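Local coordinates for heme-binding protein A (Haemophilus parasuis 29755, PDB 3TPA), which probably binds glutathione in the periplasm as the solute-binding component of an ABC-type import system, although it is named for heme binding, at residues A[331-336]-A[376-381]. The protein carries 1 engineered substitution. Residues are numbered along the deposited sequence; the frame is centred on the assembly and turned at random.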
loop_
_atom_site.group_PDB
_atom_site.type_symbol
_atom_site.label_atom_id
_atom_site.label_comp_id
_atom_site.label_asym_id
_atom_site.label_seq_id
_atom_site.Cartn_x
_atom_site.Cartn_y
_atom_site.Cartn_z
ATOM N N TYR A 331 -11.308 21.102 12.226
ATOM C CA TYR A 331 -11.426 21.546 13.607
ATOM C C TYR A 331 -10.079 22.135 13.994
ATOM O O TYR A 331 -9.209 21.432 14.499
ATOM C CB TYR A 331 -11.801 20.388 14.537
ATOM C CG TYR A 331 -13.108 19.693 14.174
ATOM C CD1 TYR A 331 -14.337 20.202 14.583
ATOM C CD2 TYR A 331 -13.107 18.530 13.415
ATOM C CE1 TYR A 331 -15.531 19.557 14.240
ATOM C CE2 TYR A 331 -14.271 17.896 13.090
ATOM C CZ TYR A 331 -15.479 18.413 13.493
ATOM O OH TYR A 331 -16.617 17.743 13.147
ATOM N N GLU A 332 -9.895 23.424 13.738
ATOM C CA GLU A 332 -8.599 24.054 13.972
ATOM C C GLU A 332 -8.153 23.915 15.422
ATOM O O GLU A 332 -8.982 23.831 16.319
ATOM C CB GLU A 332 -8.645 25.530 13.572
ATOM C CG GLU A 332 -9.368 26.433 14.566
ATOM C CD GLU A 332 -10.891 26.342 14.489
ATOM O OE1 GLU A 332 -11.449 25.657 13.592
ATOM O OE2 GLU A 332 -11.535 26.973 15.350
ATOM N N PHE A 333 -6.841 23.891 15.649
ATOM C CA PHE A 333 -6.312 23.734 17.006
ATOM C C PHE A 333 -6.563 25.010 17.818
ATOM O O PHE A 333 -6.065 26.087 17.489
ATOM C CB PHE A 333 -4.822 23.340 17.005
ATOM C CG PHE A 333 -4.204 23.261 18.394
ATOM C CD1 PHE A 333 -4.569 22.261 19.283
ATOM C CD2 PHE A 333 -3.260 24.202 18.810
ATOM C CE1 PHE A 333 -4.010 22.206 20.566
ATOM C CE2 PHE A 333 -2.690 24.145 20.083
ATOM C CZ PHE A 333 -3.060 23.156 20.956
ATOM N N ASN A 334 -7.373 24.866 18.860
ATOM C CA ASN A 334 -7.811 25.977 19.686
ATOM C C ASN A 334 -8.288 25.412 21.006
ATOM O O ASN A 334 -9.398 24.870 21.097
ATOM C CB ASN A 334 -8.946 26.741 18.985
ATOM C CG ASN A 334 -9.396 27.983 19.750
ATOM O OD1 ASN A 334 -9.345 28.042 20.975
ATOM N ND2 ASN A 334 -9.859 28.978 19.015
ATOM N N LEU A 335 -7.448 25.518 22.026
ATOM C CA LEU A 335 -7.770 24.949 23.331
ATOM C C LEU A 335 -8.965 25.644 23.988
ATOM O O LEU A 335 -9.808 24.995 24.622
ATOM C CB LEU A 335 -6.539 24.972 24.250
ATOM C CG LEU A 335 -5.367 24.053 23.828
ATOM C CD1 LEU A 335 -4.194 24.199 24.771
ATOM C CD2 LEU A 335 -5.772 22.575 23.733
ATOM N N GLU A 336 -9.031 26.963 23.831
ATOM C CA GLU A 336 -10.116 27.742 24.416
ATOM C C GLU A 336 -11.452 27.256 23.850
ATOM O O GLU A 336 -12.397 27.003 24.598
ATOM C CB GLU A 336 -9.918 29.238 24.144
ATOM C CG GLU A 336 -10.329 30.137 25.299
ATOM C CD GLU A 336 -10.468 31.594 24.886
ATOM O OE1 GLU A 336 -10.830 31.852 23.714
ATOM O OE2 GLU A 336 -10.218 32.480 25.734
ATOM N N GLN A 376 -1.493 14.189 25.219
ATOM C CA GLN A 376 -1.749 14.162 26.659
ATOM C C GLN A 376 -1.606 15.555 27.310
ATOM O O GLN A 376 -2.443 15.946 28.128
ATOM C CB GLN A 376 -0.817 13.162 27.347
ATOM C CG GLN A 376 -0.896 13.162 28.868
ATOM C CD GLN A 376 0.127 12.217 29.490
ATOM O OE1 GLN A 376 1.307 12.260 29.152
ATOM N NE2 GLN A 376 -0.325 11.350 30.383
ATOM N N ALA A 377 -0.562 16.295 26.937
ATOM C CA ALA A 377 -0.282 17.612 27.538
ATOM C C ALA A 377 -1.315 18.666 27.176
ATOM O O ALA A 377 -1.699 19.484 28.018
ATOM C CB ALA A 377 1.123 18.111 27.154
ATOM N N ASP A 378 -1.754 18.667 25.920
ATOM C CA ASP A 378 -2.798 19.601 25.494
ATOM C C ASP A 378 -4.151 19.193 26.061
ATOM O O ASP A 378 -4.900 20.028 26.569
ATOM C CB ASP A 378 -2.854 19.718 23.968
ATOM C CG ASP A 378 -1.685 20.513 23.409
ATOM O OD1 ASP A 378 -1.250 21.457 24.098
ATOM O OD2 ASP A 378 -1.197 20.198 22.299
ATOM N N TRP A 379 -4.473 17.909 25.988
ATOM C CA TRP A 379 -5.740 17.461 26.544
ATOM C C TRP A 379 -5.852 17.833 28.033
ATOM O O TRP A 379 -6.917 18.229 28.500
ATOM C CB TRP A 379 -5.951 15.960 26.320
ATOM C CG TRP A 379 -6.322 15.579 24.885
ATOM C CD1 TRP A 379 -6.351 16.398 23.789
ATOM C CD2 TRP A 379 -6.725 14.284 24.422
ATOM N NE1 TRP A 379 -6.719 15.688 22.672
ATOM C CE2 TRP A 379 -6.957 14.388 23.032
ATOM C CE3 TRP A 379 -6.893 13.042 25.045
ATOM C CZ2 TRP A 379 -7.366 13.302 22.256
ATOM C CZ3 TRP A 379 -7.285 11.959 24.274
ATOM C CH2 TRP A 379 -7.524 12.099 22.892
ATOM N N ALA A 380 -4.751 17.717 28.770
ATOM C CA ALA A 380 -4.748 18.050 30.201
ATOM C C ALA A 380 -5.167 19.494 30.452
ATOM O O ALA A 380 -5.902 19.786 31.400
ATOM C CB ALA A 380 -3.376 17.793 30.813
ATOM N N LYS A 381 -4.697 20.389 29.588
ATOM C CA LYS A 381 -5.029 21.805 29.686
ATOM C C LYS A 381 -6.523 22.100 29.544
ATOM O O LYS A 381 -6.977 23.165 29.936
ATOM C CB LYS A 381 -4.253 22.620 28.653
ATOM C CG LYS A 381 -2.750 22.642 28.868
ATOM C CD LYS A 381 -2.089 23.543 27.832
ATOM C CE LYS A 381 -0.954 22.836 27.114
ATOM N NZ LYS A 381 -0.450 23.611 25.945
#
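The N-terminal end of helix 335-344, together with the loop leading into it, packs against the 376-381 part of helix 368-381, and Leu335, the first residue of helix 335-344, meets Asp378 and Lys381 there. The contact illustrates how the apolar groups of one segment can pack against an intrahelical ion pair and its aliphatic parts. Lys381, three residues on from Asp378, gives its NZ to Asp378 OD1 at 2.9 Å in a salt bridge, the nitrogen arriving nearly in line with the C-O bond. A bend at chi3 (-128°) turns the end of the lysine chain toward the carboxylate, and its CD lies beside the leucine: Leu335 CD1 comes within 3.8 Å of Lys381 CD. The other branch of the isobutyl group is directed at the helix backbone, with Leu335 CD2 3.9 Å from Asp378 O. Leucine and aspartate side chains cross nearly at right angles, one methyl beside the ion pair and the other near the main chain.

Phe333 adds a second point of touch from the loop. With CG anti to the backbone N (chi1 176°), the ring reaches across to the carboxylate, and Phe333 CZ lies 3.7 Å from Asp378 OD2. Ring and carboxylate planes are 48° apart, an oblique meeting. Asp297, in a nearby loop, also touches both Phe333 and Asp378. Asn334 occupies the N-cap, its OD1 accepting a bond from Lys337 N and so fixing the start of the helix that carries Leu335. Between the two segments the contact is van der Waals packing of a capped helix start against a neighbouring helix, within the family 5 solute-binding fold of the periplasmic binding protein class.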